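Local atomic coordinates of Sodium/sialic acid symporter SiaT (Proteus mirabilis, PDB entry 5NV9), a protein that couples the inward sodium gradient to uptake of the sialic acid N-acetylneuraminic acid, carrying two sodium ions with each substrate molecule across the bacterial inner membrane. Residues T58-T63 against I133-I138; A137-L142 against S342-S347; L145-F150 against A335-A340; L165-T170 against S346-I351; Q249-T252 against D256-Q259. One frame throughout, in Å; residues are numbered along the deposited sequence.

Contact 1 of 5, residues T58-T63 against I133-I138; sequences TLSSIT and IGRVAI. With NA (sodium ion), chain B; SLB (N-acetyl-beta-neuraminic acid), chain D.
Arg-135 and Ser-60 meet over the carboxylate of the bound N-acetyl-beta-neuraminic acid. Arg-135 NH1 donates to the substrate's O1B at 3.1 Å, with an N-H...O angle of 161°. This oxygen lies at the edge of the guanidinium, in its plane. Ser-60 OG gives a second bond to O1B, at 2.8 Å, so that oxygen is gripped from both segments. The other carboxylate oxygen, O1A, takes the backbone N-H of Ser-60 at 3.0 Å. That bond is almost straight, at 174°. Thr-63 N adds a weak bond to O1A, and Thr-63 OG1 accepts from the substrate's O7 at 2.7 Å. Thr-58 OG1 is paired with O8 at the same distance.

The second shell sets these groups. Ser-60 is the N-cap of helix 61-73, and its OG accepts from Ile-62 N at 3.1 Å while also holding the substrate. Ile-62 crosses the end of the arginine at a slant, its CD1 4.1 Å from Arg-135 NH1. The arginine reaches the site because its chain runs extended from CG to NE, with CG anti to the backbone N (chi1 172°). A bond from NH2 to Thr-58 O is doubtful, as that oxygen is poorly placed.

Here the helical run 47-58 breaks before helix 61-73 starts, as in the unwound first helix of the LeuT fold. The break frees Leu-59 O to bind the sodium ion together with Ala-56, Ala-339, Ser-342 and Ser-343. Helix 328-361 packs against both Ser-60 and Arg-135, and helix 370-398 covers another side of segment 133-138.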
# COMPACT_ATOMS: atom_id res chain seq x y z
N THR A 58 0.21 -0.29 -3.97
CA THR A 58 -0.28 -1.13 -2.85
C THR A 58 0.72 -2.20 -2.43
O THR A 58 0.82 -2.52 -1.25
CB THR A 58 -1.63 -1.81 -3.18
OG1 THR A 58 -1.48 -2.59 -4.37
CG2 THR A 58 -2.74 -0.80 -3.39
N LEU A 59 1.48 -2.73 -3.39
CA LEU A 59 2.41 -3.84 -3.14
C LEU A 59 3.79 -3.31 -2.87
O LEU A 59 4.46 -2.86 -3.79
CB LEU A 59 2.50 -4.78 -4.34
CG LEU A 59 3.04 -6.18 -4.05
CD1 LEU A 59 2.65 -7.17 -5.14
CD2 LEU A 59 4.54 -6.16 -3.87
N SER A 60 4.23 -3.49 -1.64
CA SER A 60 5.47 -2.90 -1.13
C SER A 60 6.43 -4.00 -0.69
O SER A 60 6.20 -5.19 -0.94
CB SER A 60 5.12 -1.94 -0.00
OG SER A 60 4.96 -2.59 1.24
N SER A 61 7.49 -3.63 -0.01
CA SER A 61 8.38 -4.62 0.58
C SER A 61 7.73 -5.46 1.65
O SER A 61 8.24 -6.52 1.99
CB SER A 61 9.61 -3.91 1.12
OG SER A 61 9.19 -3.04 2.14
N ILE A 62 6.60 -5.02 2.19
CA ILE A 62 5.78 -5.80 3.10
C ILE A 62 5.29 -7.10 2.42
O ILE A 62 5.50 -8.19 2.95
CB ILE A 62 4.53 -4.97 3.56
CG1 ILE A 62 4.93 -3.83 4.48
CG2 ILE A 62 3.49 -5.86 4.26
CD1 ILE A 62 3.83 -2.84 4.70
N THR A 63 4.66 -6.99 1.26
CA THR A 63 4.23 -8.16 0.51
C THR A 63 5.46 -8.96 0.06
O THR A 63 5.50 -10.21 0.18
CB THR A 63 3.37 -7.78 -0.75
OG1 THR A 63 2.02 -7.50 -0.38
CG2 THR A 63 3.39 -8.89 -1.84
N ILE A 133 2.67 8.53 6.80
CA ILE A 133 3.98 8.76 7.41
C ILE A 133 4.55 7.50 8.07
O ILE A 133 5.74 7.16 7.86
CB ILE A 133 3.93 9.89 8.40
CG1 ILE A 133 3.58 11.20 7.68
CG2 ILE A 133 5.28 10.02 9.13
CD1 ILE A 133 4.77 11.88 7.05
N GLY A 134 3.71 6.78 8.82
CA GLY A 134 4.07 5.47 9.31
C GLY A 134 4.35 4.41 8.24
O GLY A 134 5.30 3.63 8.37
N ARG A 135 3.52 4.33 7.20
CA ARG A 135 3.68 3.28 6.21
C ARG A 135 5.05 3.40 5.50
O ARG A 135 5.71 2.36 5.27
CB ARG A 135 2.48 3.25 5.23
CG ARG A 135 2.61 2.33 4.03
CD ARG A 135 1.37 2.42 3.17
NE ARG A 135 1.52 1.88 1.82
CZ ARG A 135 1.58 0.60 1.54
NH1 ARG A 135 1.50 -0.31 2.52
NH2 ARG A 135 1.75 0.21 0.25
N VAL A 136 5.44 4.63 5.17
CA VAL A 136 6.71 4.92 4.56
C VAL A 136 7.87 4.45 5.48
O VAL A 136 8.87 3.78 4.99
CB VAL A 136 6.89 6.41 4.26
CG1 VAL A 136 8.32 6.73 3.85
CG2 VAL A 136 5.95 6.86 3.17
N ALA A 137 7.79 4.81 6.78
CA ALA A 137 8.84 4.46 7.77
C ALA A 137 8.97 2.94 7.90
O ALA A 137 10.07 2.39 7.84
CB ALA A 137 8.59 5.09 9.11
N ILE A 138 7.84 2.27 7.93
CA ILE A 138 7.78 0.83 8.03
C ILE A 138 8.33 0.15 6.79
O ILE A 138 9.07 -0.84 6.91
CB ILE A 138 6.37 0.35 8.39
CG1 ILE A 138 6.09 0.76 9.85
CG2 ILE A 138 6.28 -1.17 8.32
CD1 ILE A 138 4.74 0.38 10.42
NA NA B . 5.32 -0.71 -4.11
C1 SLB D . 1.76 -4.19 0.88
C2 SLB D . 0.29 -4.47 0.91
C3 SLB D . -0.06 -5.16 2.21
C4 SLB D . -1.51 -5.68 2.24
C5 SLB D . -1.63 -6.65 1.06
C6 SLB D . -1.27 -5.92 -0.25
C7 SLB D . -1.32 -6.80 -1.51
C8 SLB D . -0.94 -6.03 -2.75
C9 SLB D . -1.16 -6.86 -4.01
C10 SLB D . -3.23 -8.52 1.04
C11 SLB D . -4.61 -8.90 0.58
N5 SLB D . -2.98 -7.20 0.96
O1A SLB D . 2.53 -5.06 0.33
O1B SLB D . 2.19 -3.12 1.46
O2 SLB D . -0.48 -3.25 0.76
O4 SLB D . -1.80 -6.39 3.49
O6 SLB D . 0.05 -5.39 -0.18
O7 SLB D . -0.40 -7.89 -1.41
O8 SLB D . -1.70 -4.83 -2.82
O9 SLB D . -2.56 -7.16 -4.24
O10 SLB D . -2.39 -9.36 1.40

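Contact 2 of 5, residues A137-L142 against S342-S347; sequences AIITYL and SSISSS. With NA (sodium ion), chain C; NA (sodium ion), chain B.
Ile-139 and Ile-344 slide past each other in opposite directions, between two helices that run nearly antiparallel, at 161°. Their branches meet at Ile-139 CG2 and Ile-344 CG1, 4.1 Å apart. The other arm of Ile-139 goes to a different neighbour. Its CG1 is anti to the carbonyl carbon (chi1 -81°), and this carries CD1 to 3.5 Å from Ser-343 CB. Thr-140 stands across Ile-344 at about a right angle, with its OG1 3.3 Å from Ile-344 CD1. That hydroxyl is hydrogen-bonded to the carbonyl of Val-136 in its own helix, so the methyl of Ile-344 simply packs beside it.

The serine-rich segment also carries two sodium sites, and Ser-343 stands on the side facing Ile-139. Ser-342 OG and Ser-343 OG both bind the same sodium ion, each at 2.4 Å. Ser-342 O binds the second sodium ion, also at 2.4 Å, with Ser-346 OG at 2.2 Å and Ser-345 OG joining it. Ser-342 is thus shared by both sites. Ala-56, Leu-59 and Ala-339 complete the first site, the conserved Na2, and Asp-182 joins the second, Na3.

The contact therefore has two characters. Hydrocarbon from Ile-139 and Ile-344 fills the helix interface by van der Waals packing, while the hydroxyls of Ser-342, Ser-343, Ser-345 and Ser-346 all bind metal. Ser-343 joins the two regions, with its CB on Ile-139 and its OG, also paired with Thr-57, on the sodium ion.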
# COMPACT_ATOMS: atom_id res chain seq x y z
N ALA A 137 7.79 4.81 6.78
CA ALA A 137 8.84 4.46 7.77
C ALA A 137 8.97 2.94 7.90
O ALA A 137 10.07 2.39 7.84
CB ALA A 137 8.59 5.09 9.11
N ILE A 138 7.84 2.27 7.93
CA ILE A 138 7.78 0.83 8.03
C ILE A 138 8.33 0.15 6.79
O ILE A 138 9.07 -0.84 6.91
CB ILE A 138 6.37 0.35 8.39
CG1 ILE A 138 6.09 0.76 9.85
CG2 ILE A 138 6.28 -1.17 8.32
CD1 ILE A 138 4.74 0.38 10.42
N ILE A 139 7.97 0.68 5.61
CA ILE A 139 8.35 0.08 4.34
C ILE A 139 9.90 0.16 4.27
O ILE A 139 10.55 -0.75 3.82
CB ILE A 139 7.72 0.75 3.13
CG1 ILE A 139 6.28 0.24 2.94
CG2 ILE A 139 8.50 0.42 1.87
CD1 ILE A 139 5.47 1.05 1.95
N THR A 140 10.43 1.30 4.65
CA THR A 140 11.86 1.57 4.60
C THR A 140 12.65 0.70 5.61
O THR A 140 13.67 0.10 5.29
CB THR A 140 12.05 3.08 4.80
OG1 THR A 140 11.34 3.75 3.77
CG2 THR A 140 13.49 3.45 4.79
N TYR A 141 12.13 0.61 6.82
CA TYR A 141 12.63 -0.26 7.88
C TYR A 141 12.72 -1.72 7.48
O TYR A 141 13.80 -2.28 7.63
CB TYR A 141 11.78 -0.09 9.15
CG TYR A 141 12.23 -0.98 10.30
CD1 TYR A 141 13.47 -0.82 10.88
CD2 TYR A 141 11.40 -1.96 10.81
CE1 TYR A 141 13.89 -1.63 11.93
CE2 TYR A 141 11.80 -2.78 11.86
CZ TYR A 141 13.05 -2.60 12.41
OH TYR A 141 13.47 -3.39 13.46
N LEU A 142 11.63 -2.31 6.95
CA LEU A 142 11.65 -3.70 6.50
C LEU A 142 12.67 -3.95 5.37
O LEU A 142 13.33 -4.95 5.38
CB LEU A 142 10.32 -4.16 5.95
CG LEU A 142 9.07 -4.13 6.78
CD1 LEU A 142 8.01 -4.90 5.98
CD2 LEU A 142 9.30 -4.74 8.15
N SER A 342 8.09 2.37 -5.19
CA SER A 342 6.87 2.66 -5.78
C SER A 342 5.77 2.95 -4.71
O SER A 342 4.84 3.64 -4.97
CB SER A 342 6.42 1.48 -6.67
OG SER A 342 6.48 0.26 -5.95
N SER A 343 5.89 2.38 -3.53
CA SER A 343 4.91 2.62 -2.44
C SER A 343 5.24 3.91 -1.69
O SER A 343 4.34 4.72 -1.40
CB SER A 343 4.91 1.39 -1.49
OG SER A 343 4.32 0.27 -2.18
N ILE A 344 6.55 4.10 -1.43
CA ILE A 344 7.02 5.33 -0.80
C ILE A 344 6.69 6.61 -1.65
O ILE A 344 6.19 7.65 -1.11
CB ILE A 344 8.50 5.29 -0.50
CG1 ILE A 344 8.80 4.25 0.57
CG2 ILE A 344 9.02 6.65 -0.04
CD1 ILE A 344 10.28 3.98 0.69
N SER A 345 6.90 6.53 -2.95
CA SER A 345 6.72 7.70 -3.77
C SER A 345 5.23 8.08 -3.79
O SER A 345 4.87 9.27 -3.69
CB SER A 345 7.21 7.42 -5.15
OG SER A 345 6.36 6.46 -5.77
N SER A 346 4.34 7.09 -3.93
CA SER A 346 2.93 7.33 -3.95
C SER A 346 2.38 7.87 -2.65
O SER A 346 1.44 8.68 -2.67
CB SER A 346 2.11 6.05 -4.27
OG SER A 346 2.39 5.58 -5.54
N SER A 347 2.91 7.37 -1.53
CA SER A 347 2.49 7.79 -0.22
C SER A 347 2.94 9.26 0.01
O SER A 347 2.17 10.07 0.55
CB SER A 347 3.08 6.90 0.90
OG SER A 347 2.39 5.66 1.09
NA NA C . 4.32 5.27 -6.59
NA NA B . 5.32 -0.71 -4.11

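Contact 3 of 5, residues L145-F150 against A335-A340; sequences LALRPF and AIFAAA. With NA (sodium ion), chain B.
In the helix bundle of this LeuT-fold transporter, Leu-147 near the periplasmic end of helix 118-151 packs on Ile-336 and Phe-337 of helix 328-361. The contact is apolar and rests on the two methyls of the leucine. Leu-147 CD1 approaches the Phe-337 ring obliquely. It is 3.4 Å from Phe-337 CE1 and 3.9 Å from Phe-337 CD1. The two side chains cross at a slant. The other methyl, Leu-147 CD2, is 4.3 Å from Ile-336 CD1. One leucine thus sits against two successive residues of the facing helix. Its chi1 (-66°) puts CG anti to the carbonyl carbon, and chi2 near 180° then spreads the two methyls onto different residues.

The helix that carries Leu-147 is kinked just beyond it. Pro-149 has no N-H to give to the turn before. Phe-150 N also misses the usual bond and reaches Leu-147 O, three residues back, at 3.1 Å. Pro-149 CB lies over one face of the Phe-150 ring, 4.0 Å above its plane, and that ring packs against helix 315-323.

Other parts of the fold surround the pair. Helix 8-29 and helix 155-203 touch the Phe-337 ring, and helix 61-73 touches Ile-336. Further along segment 335-340, Ala-339 O binds a sodium ion at 2.3 Å. The same helix therefore offers side chains for packing here and a carbonyl for the metal a little farther on. This ion occupies Na2, the sodium site conserved in the sodium:solute symporter family.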
# COMPACT_ATOMS: atom_id res chain seq x y z
N LEU A 145 15.95 -4.07 6.94
CA LEU A 145 16.08 -5.32 7.69
C LEU A 145 16.39 -6.44 6.74
O LEU A 145 17.23 -7.27 7.03
CB LEU A 145 14.83 -5.69 8.47
CG LEU A 145 14.75 -5.21 9.91
CD1 LEU A 145 13.36 -5.45 10.46
CD2 LEU A 145 15.79 -5.95 10.73
N ALA A 146 15.74 -6.46 5.59
CA ALA A 146 15.96 -7.52 4.63
C ALA A 146 17.36 -7.57 3.99
O ALA A 146 17.91 -8.65 3.77
CB ALA A 146 14.92 -7.43 3.55
N LEU A 147 17.89 -6.39 3.64
CA LEU A 147 19.03 -6.27 2.77
C LEU A 147 20.31 -6.02 3.51
O LEU A 147 21.38 -6.22 2.97
CB LEU A 147 18.85 -5.08 1.84
CG LEU A 147 17.72 -5.22 0.82
CD1 LEU A 147 17.88 -4.08 -0.15
CD2 LEU A 147 17.74 -6.55 0.09
N ARG A 148 20.20 -5.58 4.75
CA ARG A 148 21.35 -5.08 5.48
C ARG A 148 22.36 -6.18 5.70
O ARG A 148 23.54 -5.94 5.51
CB ARG A 148 20.91 -4.50 6.81
CG ARG A 148 22.03 -3.80 7.52
CD ARG A 148 21.72 -3.72 8.99
NE ARG A 148 22.93 -3.36 9.70
CZ ARG A 148 22.95 -2.76 10.88
NH1 ARG A 148 21.82 -2.41 11.47
NH2 ARG A 148 24.10 -2.46 11.45
N PRO A 149 21.92 -7.37 6.10
CA PRO A 149 22.94 -8.39 6.33
C PRO A 149 23.81 -8.73 5.10
O PRO A 149 24.86 -9.33 5.26
CB PRO A 149 22.12 -9.62 6.71
CG PRO A 149 20.84 -9.07 7.24
CD PRO A 149 20.56 -7.89 6.36
N PHE A 150 23.38 -8.33 3.90
CA PHE A 150 24.01 -8.82 2.66
C PHE A 150 24.56 -7.74 1.73
O PHE A 150 25.06 -8.08 0.67
CB PHE A 150 23.02 -9.66 1.85
CG PHE A 150 22.28 -10.72 2.64
CD1 PHE A 150 22.93 -11.87 3.06
CD2 PHE A 150 20.94 -10.60 2.89
CE1 PHE A 150 22.25 -12.85 3.77
CE2 PHE A 150 20.26 -11.56 3.59
CZ PHE A 150 20.91 -12.70 4.03
N ALA A 335 14.59 -5.02 -7.83
CA ALA A 335 13.14 -5.28 -7.78
C ALA A 335 12.52 -5.12 -6.35
O ALA A 335 11.41 -4.69 -6.21
CB ALA A 335 12.82 -6.66 -8.34
N ILE A 336 13.27 -5.44 -5.33
CA ILE A 336 12.90 -5.17 -3.94
C ILE A 336 12.93 -3.66 -3.67
O ILE A 336 12.02 -3.13 -3.08
CB ILE A 336 13.84 -5.92 -2.96
CG1 ILE A 336 13.62 -7.43 -3.08
CG2 ILE A 336 13.67 -5.41 -1.54
CD1 ILE A 336 14.62 -8.26 -2.27
N PHE A 337 13.99 -2.98 -4.07
CA PHE A 337 13.95 -1.54 -4.11
C PHE A 337 12.69 -1.04 -4.86
O PHE A 337 12.03 -0.10 -4.40
CB PHE A 337 15.17 -0.94 -4.75
CG PHE A 337 16.34 -0.74 -3.83
CD1 PHE A 337 17.02 -1.84 -3.27
CD2 PHE A 337 16.83 0.54 -3.60
CE1 PHE A 337 18.13 -1.65 -2.48
CE2 PHE A 337 17.97 0.74 -2.81
CZ PHE A 337 18.62 -0.35 -2.26
N ALA A 338 12.41 -1.60 -6.01
CA ALA A 338 11.28 -1.09 -6.79
C ALA A 338 9.93 -1.29 -6.04
O ALA A 338 9.03 -0.44 -6.15
CB ALA A 338 11.22 -1.70 -8.16
N ALA A 339 9.77 -2.42 -5.32
CA ALA A 339 8.56 -2.65 -4.46
C ALA A 339 8.42 -1.59 -3.36
O ALA A 339 7.34 -1.05 -3.11
CB ALA A 339 8.53 -4.05 -3.90
N ALA A 340 9.53 -1.29 -2.70
CA ALA A 340 9.57 -0.28 -1.64
C ALA A 340 9.28 1.14 -2.17
O ALA A 340 8.36 1.84 -1.69
CB ALA A 340 10.90 -0.35 -1.00
NA NA B . 5.32 -0.71 -4.11

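Contact 4 of 5, residues L165-T170 against S346-I351; sequences LCIIYT and SSLNSI. With NA (sodium ion), chain C.
Ile-167 and Leu-348 are brought together by similar first torsions. Ile-167 CG1 and Leu-348 CG each lie anti to their own carbonyl carbon (chi1 -71° and -66°). The side chains then cross at about a right angle, and Ile-167 CG1 meets Leu-348 CD1 at 3.6 Å. One turn on, Thr-170 turns its methyl to the facing helix. Its CG2 is 4.3 Å from Leu-348 CB and 4.5 Å from Asn-349 CB.

The hydroxyl of Thr-170 stays within its own helix. OG1 donates to Cys-166 O at 2.8 Å, from above the carbonyl plane. The same oxygen accepts the backbone N-H of Thr-170. A water spans the two segments. It donates to Thr-170 O at 2.8 Å and accepts from Asn-349 ND2 at 2.7 Å. Asn-349 OD1 is held by Gln-259 NE2, consistent with the modelled orientation of the amide.

The axes of helical segments 165-170 and 346-351 are inclined at 51°. Thr-170 also touches Ser-345, a ligand of the second sodium ion, and Ser-346 OG binds that ion. Helix 8-29 lies against Leu-165, Ile-168 and Tyr-169, and helix 118-151 against Ser-347, Ser-350 and Ile-351.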
# COMPACT_ATOMS: atom_id res chain seq x y z
N LEU A 165 16.77 9.14 -2.22
CA LEU A 165 16.68 9.11 -3.65
C LEU A 165 15.24 9.09 -4.16
O LEU A 165 14.91 9.77 -5.15
CB LEU A 165 17.46 7.92 -4.24
CG LEU A 165 18.99 8.06 -4.25
CD1 LEU A 165 19.56 6.97 -5.15
CD2 LEU A 165 19.45 9.44 -4.71
N CYS A 166 14.40 8.27 -3.52
CA CYS A 166 12.96 8.26 -3.81
C CYS A 166 12.30 9.65 -3.66
O CYS A 166 11.55 10.10 -4.55
CB CYS A 166 12.24 7.25 -2.90
SG CYS A 166 10.54 6.95 -3.41
N ILE A 167 12.65 10.34 -2.57
CA ILE A 167 12.17 11.69 -2.29
C ILE A 167 12.54 12.66 -3.43
O ILE A 167 11.74 13.48 -3.79
CB ILE A 167 12.72 12.24 -0.91
CG1 ILE A 167 12.04 11.51 0.23
CG2 ILE A 167 12.51 13.74 -0.77
CD1 ILE A 167 12.69 11.67 1.59
N ILE A 168 13.73 12.55 -3.98
CA ILE A 168 14.22 13.46 -4.98
C ILE A 168 13.43 13.32 -6.28
O ILE A 168 12.87 14.30 -6.77
CB ILE A 168 15.74 13.33 -5.16
CG1 ILE A 168 16.41 13.95 -3.94
CG2 ILE A 168 16.18 14.07 -6.42
CD1 ILE A 168 17.85 13.53 -3.78
N TYR A 169 13.30 12.09 -6.79
CA TYR A 169 12.56 11.90 -8.04
C TYR A 169 11.08 12.17 -7.85
O TYR A 169 10.46 12.61 -8.79
CB TYR A 169 12.83 10.54 -8.73
CG TYR A 169 12.14 9.28 -8.18
CD1 TYR A 169 10.76 9.08 -8.29
CD2 TYR A 169 12.89 8.24 -7.67
CE1 TYR A 169 10.16 7.90 -7.82
CE2 TYR A 169 12.28 7.07 -7.18
CZ TYR A 169 10.91 6.90 -7.26
OH TYR A 169 10.34 5.71 -6.76
N THR A 170 10.52 11.90 -6.67
CA THR A 170 9.08 12.16 -6.40
C THR A 170 8.82 13.67 -6.40
O THR A 170 7.96 14.18 -7.09
CB THR A 170 8.63 11.53 -5.05
OG1 THR A 170 8.78 10.11 -5.08
CG2 THR A 170 7.18 11.82 -4.77
N SER A 346 4.34 7.09 -3.93
CA SER A 346 2.93 7.33 -3.95
C SER A 346 2.38 7.87 -2.65
O SER A 346 1.44 8.68 -2.67
CB SER A 346 2.11 6.05 -4.27
OG SER A 346 2.39 5.58 -5.54
N SER A 347 2.91 7.37 -1.53
CA SER A 347 2.49 7.79 -0.22
C SER A 347 2.94 9.26 0.01
O SER A 347 2.17 10.07 0.55
CB SER A 347 3.08 6.90 0.90
OG SER A 347 2.39 5.66 1.09
N LEU A 348 4.16 9.62 -0.41
CA LEU A 348 4.63 11.04 -0.27
C LEU A 348 3.81 12.05 -1.10
O LEU A 348 3.34 13.10 -0.59
CB LEU A 348 6.08 11.21 -0.62
CG LEU A 348 7.15 10.54 0.28
CD1 LEU A 348 8.55 10.75 -0.33
CD2 LEU A 348 7.13 11.02 1.70
N ASN A 349 3.59 11.72 -2.36
CA ASN A 349 2.74 12.55 -3.18
C ASN A 349 1.29 12.68 -2.66
O ASN A 349 0.72 13.77 -2.69
CB ASN A 349 2.74 12.08 -4.62
CG ASN A 349 1.93 13.01 -5.52
OD1 ASN A 349 0.75 12.78 -5.69
ND2 ASN A 349 2.57 13.98 -6.17
N SER A 350 0.72 11.58 -2.17
CA SER A 350 -0.66 11.62 -1.65
C SER A 350 -0.74 12.38 -0.42
O SER A 350 -1.76 13.02 -0.17
CB SER A 350 -1.21 10.23 -1.46
OG SER A 350 -1.32 9.63 -2.74
N ILE A 351 0.27 12.23 0.44
CA ILE A 351 0.36 13.06 1.67
C ILE A 351 0.34 14.51 1.31
O ILE A 351 -0.46 15.30 1.86
CB ILE A 351 1.56 12.75 2.52
CG1 ILE A 351 1.38 11.44 3.23
CG2 ILE A 351 1.77 13.84 3.58
CD1 ILE A 351 2.68 10.78 3.68
NA NA C . 4.32 5.27 -6.59
O HOH W 1 5.25 14.47 -6.31

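Contact 5 of 5, residues Q249-T252 against D256-Q259; sequences QQFT and DVVQ
Gln-250 reaches from helix 236-253 to Val-257 and Asp-256. From CB its chain first runs with CG anti to the backbone N (chi1 -178°), then bends at the second torsion (65°). CG passes Val-257 CG2 at 4.2 Å. CD comes to 4.0 Å from the same methyl and also packs on Thr-58 of helix 47-58. At the tip, NE2 lies 3.4 Å from Val-257 CG2. It gives a weak hydrogen bond, also 3.4 Å long, to Asp-256 OD1. The amide and carboxylate planes are turned 52° apart. OE1 accepts from a water at 2.7 Å, and this water also donates to Asp-256 OD2. The stronger partner of Asp-256 OD1 is Ser-254 OG. The Gln-250 side chain also comes within about 4 Å (nearest atoms) of the bound N-acetyl-beta-neuraminic acid.

The two segments form a tight bend between consecutive helices at the cytoplasmic end of a transmembrane helix, where helix 236-253 gives way to the short helix 255-258. A wider pi-type turn at 249-252 precedes it. Gln-250 O is buried there against Val-257 CB, 3.4 Å away, and has no polar partner.

Val-257 is wedged between Gln-250 and Phe-251. Its CG1 meets the Phe-251 ring obliquely, 3.7 Å from CD1. Val-258 CG2 lies near Thr-252 O. Helix 89-102 covers Phe-251, Thr-252 and Val-258. On another side, Asp-256 touches Phe-128 and His-132 of helix 118-151.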
# COMPACT_ATOMS: atom_id res chain seq x y z
N GLN A 249 -11.04 -0.37 2.47
CA GLN A 249 -10.24 0.82 2.88
C GLN A 249 -9.31 1.24 1.76
O GLN A 249 -9.23 2.42 1.37
CB GLN A 249 -9.42 0.51 4.12
CG GLN A 249 -8.52 1.67 4.49
CD GLN A 249 -7.83 1.49 5.83
OE1 GLN A 249 -8.39 0.93 6.77
NE2 GLN A 249 -6.64 2.03 5.93
N GLN A 250 -8.57 0.28 1.26
CA GLN A 250 -7.47 0.56 0.26
C GLN A 250 -7.99 1.21 -1.02
O GLN A 250 -7.41 2.16 -1.50
CB GLN A 250 -6.71 -0.72 -0.07
CG GLN A 250 -5.52 -0.60 -1.04
CD GLN A 250 -4.39 0.24 -0.48
OE1 GLN A 250 -3.41 -0.29 0.08
NE2 GLN A 250 -4.52 1.57 -0.60
N PHE A 251 -9.12 0.72 -1.51
CA PHE A 251 -9.67 1.13 -2.79
C PHE A 251 -10.74 2.20 -2.80
O PHE A 251 -11.04 2.69 -3.89
CB PHE A 251 -10.08 -0.13 -3.59
CG PHE A 251 -8.89 -0.98 -3.95
CD1 PHE A 251 -8.15 -0.70 -5.10
CD2 PHE A 251 -8.46 -2.00 -3.10
CE1 PHE A 251 -7.03 -1.45 -5.41
CE2 PHE A 251 -7.32 -2.76 -3.41
CZ PHE A 251 -6.62 -2.48 -4.57
N THR A 252 -11.29 2.57 -1.63
CA THR A 252 -12.32 3.64 -1.53
C THR A 252 -11.94 4.84 -0.64
O THR A 252 -12.42 5.95 -0.83
CB THR A 252 -13.66 3.09 -1.00
OG1 THR A 252 -13.55 2.59 0.34
CG2 THR A 252 -14.17 1.99 -1.90
N ASP A 256 -3.79 7.33 -1.68
CA ASP A 256 -2.74 6.84 -2.61
C ASP A 256 -3.32 6.05 -3.81
O ASP A 256 -2.81 6.16 -4.92
CB ASP A 256 -1.62 6.06 -1.88
CG ASP A 256 -2.14 4.85 -1.11
OD1 ASP A 256 -3.34 4.81 -0.62
OD2 ASP A 256 -1.30 3.93 -0.96
N VAL A 257 -4.41 5.31 -3.59
CA VAL A 257 -5.09 4.61 -4.66
C VAL A 257 -6.14 5.50 -5.38
O VAL A 257 -6.14 5.64 -6.62
CB VAL A 257 -5.67 3.31 -4.13
CG1 VAL A 257 -6.63 2.70 -5.15
CG2 VAL A 257 -4.54 2.32 -3.88
N VAL A 258 -6.97 6.17 -4.60
CA VAL A 258 -8.06 6.96 -5.11
C VAL A 258 -7.57 8.03 -6.05
O VAL A 258 -8.20 8.35 -7.05
CB VAL A 258 -8.92 7.61 -3.96
CG1 VAL A 258 -9.95 8.52 -4.56
CG2 VAL A 258 -9.65 6.57 -3.16
N GLN A 259 -6.43 8.61 -5.75
CA GLN A 259 -5.78 9.55 -6.68
C GLN A 259 -5.60 9.03 -8.11
O GLN A 259 -5.69 9.80 -9.08
CB GLN A 259 -4.42 9.94 -6.11
CG GLN A 259 -4.05 11.39 -6.33
CD GLN A 259 -2.65 11.66 -5.83
OE1 GLN A 259 -2.23 11.03 -4.86
NE2 GLN A 259 -1.90 12.57 -6.51
O HOH W 2 -1.62 1.74 0.31

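From the N terminus, contact 1 closes the first loop, from the break after helix 47-58 to helix 118-151. Contact 2 starts on the residues where contact 1 ends and makes a much longer closure, to helix 328-361. Contact 3 nests inside contact 2, joining the same two helices nearer the periplasm. Contact 4 runs from helix 155-203 to helix 328-361. It crosses contact 3 and ends on the stretch that contact 2 uses. Contact 5 is a short local turn, nested within the loops of contacts 2, 3 and 4. It meets contact 4 through Gln-259 and Ser-350. Helix 328-361 thus links contacts 2, 3 and 4.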